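Local structure of ORF98 PTP-2 (Cydia pomonella granulosis virus, 6I28) at residues M8-F19 against G22-F33. The protein probably removes phosphate from tyrosine and serine or threonine residues of proteins such as MAP kinases, as a dual-specificity phosphatase. Residues are numbered along the deposited sequence; the frame is centred on the assembly and turned at random.
Sequences MYDATRINQDLF and GFYGDVIAMRHF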
ATOM      1  N   MET A   8       5.896   9.251 -17.448  1.00 78.20           N
ATOM      2  CA  MET A   8       4.424   9.142 -17.303  1.00 78.53           C
ATOM      3  C   MET A   8       4.022   7.743 -16.786  1.00 65.96           C
ATOM      4  O   MET A   8       2.950   7.215 -17.125  1.00 68.01           O
ATOM      5  CB  MET A   8       3.733   9.438 -18.626  1.00 93.10           C
ATOM      6  CG  MET A   8       4.365   8.757 -19.813  1.00104.38           C
ATOM      7  SD  MET A   8       3.956   7.012 -19.909  1.00117.40           S
ATOM      8  CE  MET A   8       5.454   6.318 -20.611  1.00124.20           C
ATOM      9  N   TYR A   9       4.867   7.137 -15.958  1.00 52.67           N
ATOM     10  CA  TYR A   9       4.412   5.996 -15.174  1.00 40.65           C
ATOM     11  C   TYR A   9       3.326   6.495 -14.222  1.00 34.20           C
ATOM     12  O   TYR A   9       3.457   7.557 -13.616  1.00 30.48           O
ATOM     13  CB  TYR A   9       5.591   5.340 -14.448  1.00 38.74           C
ATOM     14  CG  TYR A   9       5.192   4.356 -13.390  1.00 35.53           C
ATOM     15  CD1 TYR A   9       4.646   3.122 -13.704  1.00 33.83           C
ATOM     16  CD2 TYR A   9       5.351   4.677 -12.065  1.00 32.53           C
ATOM     17  CE1 TYR A   9       4.265   2.236 -12.672  1.00 31.80           C
ATOM     18  CE2 TYR A   9       4.951   3.845 -11.056  1.00 29.46           C
ATOM     19  CZ  TYR A   9       4.424   2.611 -11.348  1.00 31.00           C
ATOM     20  OH  TYR A   9       4.031   1.760 -10.315  1.00 31.84           O
ATOM     21  N   ASP A  10       2.232   5.742 -14.130  1.00 32.60           N
ATOM     22  CA  ASP A  10       1.044   6.183 -13.414  1.00 33.08           C
ATOM     23  C   ASP A  10       1.171   5.763 -11.956  1.00 31.11           C
ATOM     24  O   ASP A  10       0.792   4.637 -11.546  1.00 28.52           O
ATOM     25  CB  ASP A  10      -0.223   5.630 -14.055  1.00 37.15           C
ATOM     26  CG  ASP A  10      -1.439   5.791 -13.156  1.00 39.65           C
ATOM     27  OD1 ASP A  10      -1.649   6.924 -12.649  1.00 39.46           O
ATOM     28  OD2 ASP A  10      -2.154   4.775 -12.929  1.00 40.52           O
ATOM     29  N   ALA A  11       1.693   6.698 -11.164  1.00 27.97           N
ATOM     30  CA  ALA A  11       1.748   6.613  -9.721  1.00 27.86           C
ATOM     31  C   ALA A  11       1.626   8.018  -9.140  1.00 27.55           C
ATOM     32  O   ALA A  11       2.005   9.015  -9.767  1.00 27.28           O
ATOM     33  CB  ALA A  11       3.040   5.940  -9.284  1.00 27.94           C
ATOM     34  N   THR A  12       1.144   8.076  -7.910  1.00 25.96           N
ATOM     35  CA  THR A  12       0.802   9.322  -7.253  1.00 25.64           C
ATOM     36  C   THR A  12       1.435   9.382  -5.863  1.00 24.86           C
ATOM     37  O   THR A  12       1.410   8.389  -5.118  1.00 22.85           O
ATOM     38  CB  THR A  12      -0.711   9.444  -7.137  1.00 27.24           C
ATOM     39  OG1 THR A  12      -1.337   9.071  -8.366  1.00 29.42           O
ATOM     40  CG2 THR A  12      -1.090  10.854  -6.774  1.00 29.04           C
ATOM     41  N   ARG A  13       2.017  10.528  -5.523  1.00 24.57           N
ATOM     42  CA  ARG A  13       2.462  10.730  -4.154  1.00 25.61           C
ATOM     43  C   ARG A  13       1.253  10.887  -3.257  1.00 25.29           C
ATOM     44  O   ARG A  13       0.421  11.779  -3.490  1.00 25.10           O
ATOM     45  CB  ARG A  13       3.368  11.950  -4.005  1.00 27.12           C
ATOM     46  CG  ARG A  13       3.905  12.053  -2.550  1.00 26.84           C
ATOM     47  CD  ARG A  13       4.827  13.257  -2.311  1.00 27.17           C
ATOM     48  NE  ARG A  13       6.208  13.078  -2.793  1.00 27.21           N
ATOM     49  CZ  ARG A  13       7.133  12.379  -2.149  1.00 29.12           C
ATOM     50  NH1 ARG A  13       6.840  11.774  -1.018  1.00 30.19           N
ATOM     51  NH2 ARG A  13       8.358  12.302  -2.626  1.00 29.86           N
ATOM     52  N   ILE A  14       1.149  10.036  -2.239  1.00 24.61           N
ATOM     53  CA  ILE A  14       0.035  10.096  -1.288  1.00 24.17           C
ATOM     54  C   ILE A  14       0.361  10.977  -0.073  1.00 24.44           C
ATOM     55  O   ILE A  14      -0.473  11.768   0.383  1.00 26.39           O
ATOM     56  CB  ILE A  14      -0.338   8.656  -0.846  1.00 24.25           C
ATOM     57  CG1 ILE A  14      -0.734   7.778  -2.037  1.00 21.74           C
ATOM     58  CG2 ILE A  14      -1.484   8.666   0.188  1.00 27.48           C
ATOM     59  CD1 ILE A  14      -1.819   8.429  -2.927  1.00 21.75           C
ATOM     60  N   ASN A  15       1.543  10.848   0.511  1.00 24.97           N
ATOM     61  CA  ASN A  15       2.028  11.691   1.592  1.00 25.58           C
ATOM     62  C   ASN A  15       3.555  11.683   1.520  1.00 26.11           C
ATOM     63  O   ASN A  15       4.123  11.255   0.521  1.00 23.73           O
ATOM     64  CB  ASN A  15       1.458  11.247   2.947  1.00 25.52           C
ATOM     65  CG  ASN A  15       1.928   9.886   3.393  1.00 25.08           C
ATOM     66  OD1 ASN A  15       2.894   9.310   2.866  1.00 21.69           O
ATOM     67  ND2 ASN A  15       1.244   9.349   4.407  1.00 26.70           N
ATOM     68  N   GLN A  16       4.223  12.182   2.571  1.00 30.20           N
ATOM     69  CA  GLN A  16       5.677  12.295   2.502  1.00 36.21           C
ATOM     70  C   GLN A  16       6.358  10.934   2.456  1.00 29.29           C
ATOM     71  O   GLN A  16       7.519  10.869   2.070  1.00 30.07           O
ATOM     72  CB  GLN A  16       6.207  13.108   3.678  1.00 51.92           C
ATOM     73  CG  GLN A  16       6.283  14.633   3.371  1.00 64.64           C
ATOM     74  CD  GLN A  16       6.695  15.002   1.909  1.00 77.40           C
ATOM     75  OE1 GLN A  16       5.979  15.729   1.205  1.00 81.28           O
ATOM     76  NE2 GLN A  16       7.842  14.484   1.464  1.00 84.47           N
ATOM     77  N   ASP A  17       5.657   9.852   2.808  1.00 23.60           N
ATOM     78  CA  ASP A  17       6.257   8.520   2.886  1.00 23.46           C
ATOM     79  C   ASP A  17       5.855   7.557   1.781  1.00 19.52           C
ATOM     80  O   ASP A  17       6.555   6.554   1.569  1.00 19.19           O
ATOM     81  CB  ASP A  17       5.874   7.816   4.212  1.00 25.85           C
ATOM     82  CG  ASP A  17       6.202   8.606   5.431  1.00 26.91           C
ATOM     83  OD1 ASP A  17       7.328   9.162   5.488  1.00 25.85           O
ATOM     84  OD2 ASP A  17       5.298   8.727   6.367  1.00 29.42           O
ATOM     85  N   LEU A  18       4.726   7.785   1.096  1.00 20.99           N
ATOM     86  CA  LEU A  18       4.085   6.775   0.271  1.00 21.03           C
ATOM     87  C   LEU A  18       3.705   7.294  -1.105  1.00 20.46           C
ATOM     88  O   LEU A  18       3.175   8.406  -1.222  1.00 19.83           O
ATOM     89  CB  LEU A  18       2.775   6.261   0.927  1.00 21.92           C
ATOM     90  CG  LEU A  18       2.870   5.516   2.235  1.00 23.18           C
ATOM     91  CD1 LEU A  18       1.464   5.169   2.670  1.00 23.54           C
ATOM     92  CD2 LEU A  18       3.774   4.256   2.130  1.00 23.42           C
ATOM     93  N   PHE A  19       4.001   6.484  -2.124  1.00 18.33           N
ATOM     94  CA  PHE A  19       3.417   6.513  -3.466  1.00 18.43           C
ATOM     95  C   PHE A  19       2.536   5.291  -3.706  1.00 17.37           C
ATOM     96  O   PHE A  19       2.788   4.198  -3.182  1.00 18.57           O
ATOM     97  CB  PHE A  19       4.495   6.551  -4.549  1.00 19.86           C
ATOM     98  CG  PHE A  19       5.386   7.741  -4.487  1.00 24.41           C
ATOM     99  CD1 PHE A  19       6.403   7.843  -3.564  1.00 27.28           C
ATOM    100  CD2 PHE A  19       5.221   8.767  -5.386  1.00 27.23           C
ATOM    101  CE1 PHE A  19       7.202   8.950  -3.559  1.00 31.06           C
ATOM    102  CE2 PHE A  19       6.036   9.866  -5.354  1.00 29.39           C
ATOM    103  CZ  PHE A  19       7.004   9.957  -4.445  1.00 29.76           C
ATOM    104  N   GLY A  22       0.314   1.808 -10.445  1.00 21.83           N
ATOM    105  CA  GLY A  22       0.015   0.559 -11.117  1.00 22.19           C
ATOM    106  C   GLY A  22       1.234  -0.079 -11.747  1.00 23.38           C
ATOM    107  O   GLY A  22       2.353   0.127 -11.291  1.00 24.26           O
ATOM    108  N   PHE A  23       1.017  -0.844 -12.799  1.00 24.57           N
ATOM    109  CA  PHE A  23       2.083  -1.431 -13.598  1.00 26.88           C
ATOM    110  C   PHE A  23       1.466  -1.836 -14.925  1.00 27.83           C
ATOM    111  O   PHE A  23       0.452  -2.560 -14.961  1.00 26.60           O
ATOM    112  CB  PHE A  23       2.778  -2.629 -12.904  1.00 28.54           C
ATOM    113  CG  PHE A  23       3.871  -3.230 -13.771  1.00 30.29           C
ATOM    114  CD1 PHE A  23       5.030  -2.506 -14.026  1.00 30.28           C
ATOM    115  CD2 PHE A  23       3.727  -4.484 -14.351  1.00 31.44           C
ATOM    116  CE1 PHE A  23       6.023  -3.002 -14.861  1.00 31.08           C
ATOM    117  CE2 PHE A  23       4.715  -4.985 -15.182  1.00 32.09           C
ATOM    118  CZ  PHE A  23       5.863  -4.221 -15.447  1.00 32.29           C
ATOM    119  N   TYR A  24       2.088  -1.406 -16.028  1.00 29.68           N
ATOM    120  CA  TYR A  24       1.492  -1.568 -17.351  1.00 33.42           C
ATOM    121  C   TYR A  24       2.482  -2.152 -18.339  1.00 34.38           C
ATOM    122  O   TYR A  24       2.248  -2.074 -19.548  1.00 34.30           O
ATOM    123  CB  TYR A  24       0.943  -0.235 -17.869  1.00 37.81           C
ATOM    124  CG  TYR A  24       0.114   0.465 -16.837  1.00 43.63           C
ATOM    125  CD1 TYR A  24      -1.254   0.251 -16.761  1.00 47.17           C
ATOM    126  CD2 TYR A  24       0.710   1.289 -15.896  1.00 45.01           C
ATOM    127  CE1 TYR A  24      -2.017   0.869 -15.778  1.00 48.38           C
ATOM    128  CE2 TYR A  24      -0.036   1.894 -14.905  1.00 47.37           C
ATOM    129  CZ  TYR A  24      -1.400   1.690 -14.865  1.00 49.56           C
ATOM    130  OH  TYR A  24      -2.150   2.307 -13.886  1.00 54.24           O
ATOM    131  N   GLY A  25       3.550  -2.773 -17.837  1.00 33.97           N
ATOM    132  CA  GLY A  25       4.465  -3.522 -18.669  1.00 34.14           C
ATOM    133  C   GLY A  25       5.643  -2.730 -19.169  1.00 33.86           C
ATOM    134  O   GLY A  25       6.443  -3.261 -19.965  1.00 35.10           O
ATOM    135  N   ASP A  26       5.763  -1.468 -18.755  1.00 32.51           N
ATOM    136  CA  ASP A  26       6.911  -0.636 -19.093  1.00 35.41           C
ATOM    137  C   ASP A  26       7.726  -0.459 -17.818  1.00 36.25           C
ATOM    138  O   ASP A  26       7.514   0.464 -17.017  1.00 35.32           O
ATOM    139  CB  ASP A  26       6.487   0.685 -19.696  1.00 36.71           C
ATOM    140  CG  ASP A  26       7.668   1.542 -20.109  1.00 38.92           C
ATOM    141  OD1 ASP A  26       8.838   1.206 -19.796  1.00 38.46           O
ATOM    142  OD2 ASP A  26       7.428   2.576 -20.742  1.00 41.58           O
ATOM    143  N   VAL A  27       8.691  -1.348 -17.628  1.00 40.05           N
ATOM    144  CA  VAL A  27       9.504  -1.211 -16.433  1.00 41.94           C
ATOM    145  C   VAL A  27      10.420  -0.005 -16.542  1.00 40.79           C
ATOM    146  O   VAL A  27      10.885   0.496 -15.517  1.00 40.09           O
ATOM    147  CB  VAL A  27      10.319  -2.488 -16.173  1.00 41.56           C
ATOM    148  CG1 VAL A  27       9.394  -3.654 -15.890  1.00 43.43           C
ATOM    149  CG2 VAL A  27      11.185  -2.811 -17.355  1.00 41.35           C
ATOM    150  N   ILE A  28      10.720   0.457 -17.760  1.00 41.13           N
ATOM    151  CA  ILE A  28      11.640   1.587 -17.931  1.00 40.50           C
ATOM    152  C   ILE A  28      11.000   2.870 -17.429  1.00 37.10           C
ATOM    153  O   ILE A  28      11.625   3.660 -16.704  1.00 38.48           O
ATOM    154  CB  ILE A  28      12.071   1.729 -19.406  1.00 46.97           C
ATOM    155  CG1 ILE A  28      12.807   0.467 -19.857  1.00 53.91           C
ATOM    156  CG2 ILE A  28      12.955   2.937 -19.574  1.00 47.85           C
ATOM    157  CD1 ILE A  28      14.143   0.242 -19.192  1.00 55.65           C
ATOM    158  N   ALA A  29       9.749   3.108 -17.813  1.00 33.66           N
ATOM    159  CA  ALA A  29       8.994   4.209 -17.226  1.00 32.78           C
ATOM    160  C   ALA A  29       8.951   4.109 -15.699  1.00 30.45           C
ATOM    161  O   ALA A  29       9.161   5.093 -14.995  1.00 31.15           O
ATOM    162  CB  ALA A  29       7.590   4.229 -17.822  1.00 33.31           C
ATOM    163  N   MET A  30       8.672   2.917 -15.162  1.00 28.08           N
ATOM    164  CA  MET A  30       8.617   2.736 -13.724  1.00 27.41           C
ATOM    165  C   MET A  30       9.966   3.027 -13.090  1.00 27.54           C
ATOM    166  O   MET A  30      10.051   3.711 -12.073  1.00 25.29           O
ATOM    167  CB  MET A  30       8.185   1.316 -13.421  1.00 28.23           C
ATOM    168  CG  MET A  30       8.025   1.030 -11.966  1.00 28.56           C
ATOM    169  SD  MET A  30       7.743  -0.714 -11.670  1.00 29.89           S
ATOM    170  CE  MET A  30       7.126  -0.635 -10.056  1.00 30.84           C
ATOM    171  N   ARG A  31      11.036   2.500 -13.674  1.00 29.85           N
ATOM    172  CA  ARG A  31      12.367   2.785 -13.153  1.00 34.14           C
ATOM    173  C   ARG A  31      12.656   4.279 -13.174  1.00 34.23           C
ATOM    174  O   ARG A  31      13.180   4.824 -12.199  1.00 34.11           O
ATOM    175  CB  ARG A  31      13.395   1.988 -13.961  1.00 39.69           C
ATOM    176  CG  ARG A  31      14.840   2.218 -13.547  1.00 44.99           C
ATOM    177  CD  ARG A  31      15.800   1.473 -14.486  1.00 51.24           C
ATOM    178  NE  ARG A  31      17.177   1.939 -14.391  1.00 56.86           N
ATOM    179  CZ  ARG A  31      18.082   1.453 -13.545  1.00 61.24           C
ATOM    180  NH1 ARG A  31      17.765   0.473 -12.708  1.00 63.02           N
ATOM    181  NH2 ARG A  31      19.325   1.947 -13.552  1.00 62.08           N
ATOM    182  N   HIS A  32      12.288   4.964 -14.254  1.00 34.91           N
ATOM    183  CA  HIS A  32      12.480   6.409 -14.337  1.00 35.95           C
ATOM    184  C   HIS A  32      11.736   7.141 -13.226  1.00 32.83           C
ATOM    185  O   HIS A  32      12.280   8.052 -12.604  1.00 30.75           O
ATOM    186  CB  HIS A  32      12.012   6.895 -15.696  1.00 43.46           C
ATOM    187  CG  HIS A  32      12.273   8.344 -15.959  1.00 52.40           C
ATOM    188  ND1 HIS A  32      11.287   9.307 -15.866  1.00 57.57           N
ATOM    189  CD2 HIS A  32      13.392   8.993 -16.356  1.00 57.17           C
ATOM    190  CE1 HIS A  32      11.789  10.486 -16.196  1.00 58.89           C
ATOM    191  NE2 HIS A  32      13.064  10.323 -16.496  1.00 57.55           N
ATOM    192  N   PHE A  33      10.502   6.724 -12.931  1.00 31.32           N
ATOM    193  CA  PHE A  33       9.731   7.346 -11.855  1.00 27.11           C
ATOM    194  C   PHE A  33      10.375   7.106 -10.491  1.00 24.59           C
ATOM    195  O   PHE A  33      10.504   8.033  -9.673  1.00 25.48           O
ATOM    196  CB  PHE A  33       8.312   6.819 -11.879  1.00 26.49           C
ATOM    197  CG  PHE A  33       7.433   7.410 -10.822  1.00 26.76           C
ATOM    198  CD1 PHE A  33       7.470   6.952  -9.498  1.00 27.02           C
ATOM    199  CD2 PHE A  33       6.566   8.450 -11.150  1.00 27.65           C
ATOM    200  CE1 PHE A  33       6.657   7.504  -8.536  1.00 27.96           C
ATOM    201  CE2 PHE A  33       5.762   8.995 -10.204  1.00 27.66           C
ATOM    202  CZ  PHE A  33       5.800   8.523  -8.871  1.00 27.53           C
TER
HETATM  203  O   HOH W   1       7.858   7.511 -15.923  1.00 45.28           O
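An aromatic cluster of Tyr9, Phe19 and Phe33 packs helix 27-36 against the edge hairpin, strands 11-13 and 18-21, of the mixed sheet in this dual-specificity phosphatase fold. Tyr9 enters with CG anti to the backbone N (chi1 167°), which lays the ring against Met30 of the helix. There CG of Met30, on an extended chain, lies over one ring face, 4.1 Å from the centroid, a CH-pi contact. A tyrosine suits this buried place because its far end is polar: OH donates to Gly22 O at 2.5 Å. The edge of Tyr9 meets the face of Phe33, a T-shaped pair with planes at 68°. Phe33 in turn directs its edge to the face of Phe19 in an offset edge-to-face pair, Phe33 CZ lying 3.5 Å from Phe19 CD2, while the small CB of Ala11 sits over one face of the Phe33 ring. Beside the cluster the backbone is tied by Gly22 N to Asp10 O (3.1 Å). Water 1 links Tyr9 N to Ala29 O. Asp10, also salt-bridged to Arg138, accepts from Tyr24 OH at 2.6 Å through the anti lone pair of OD2.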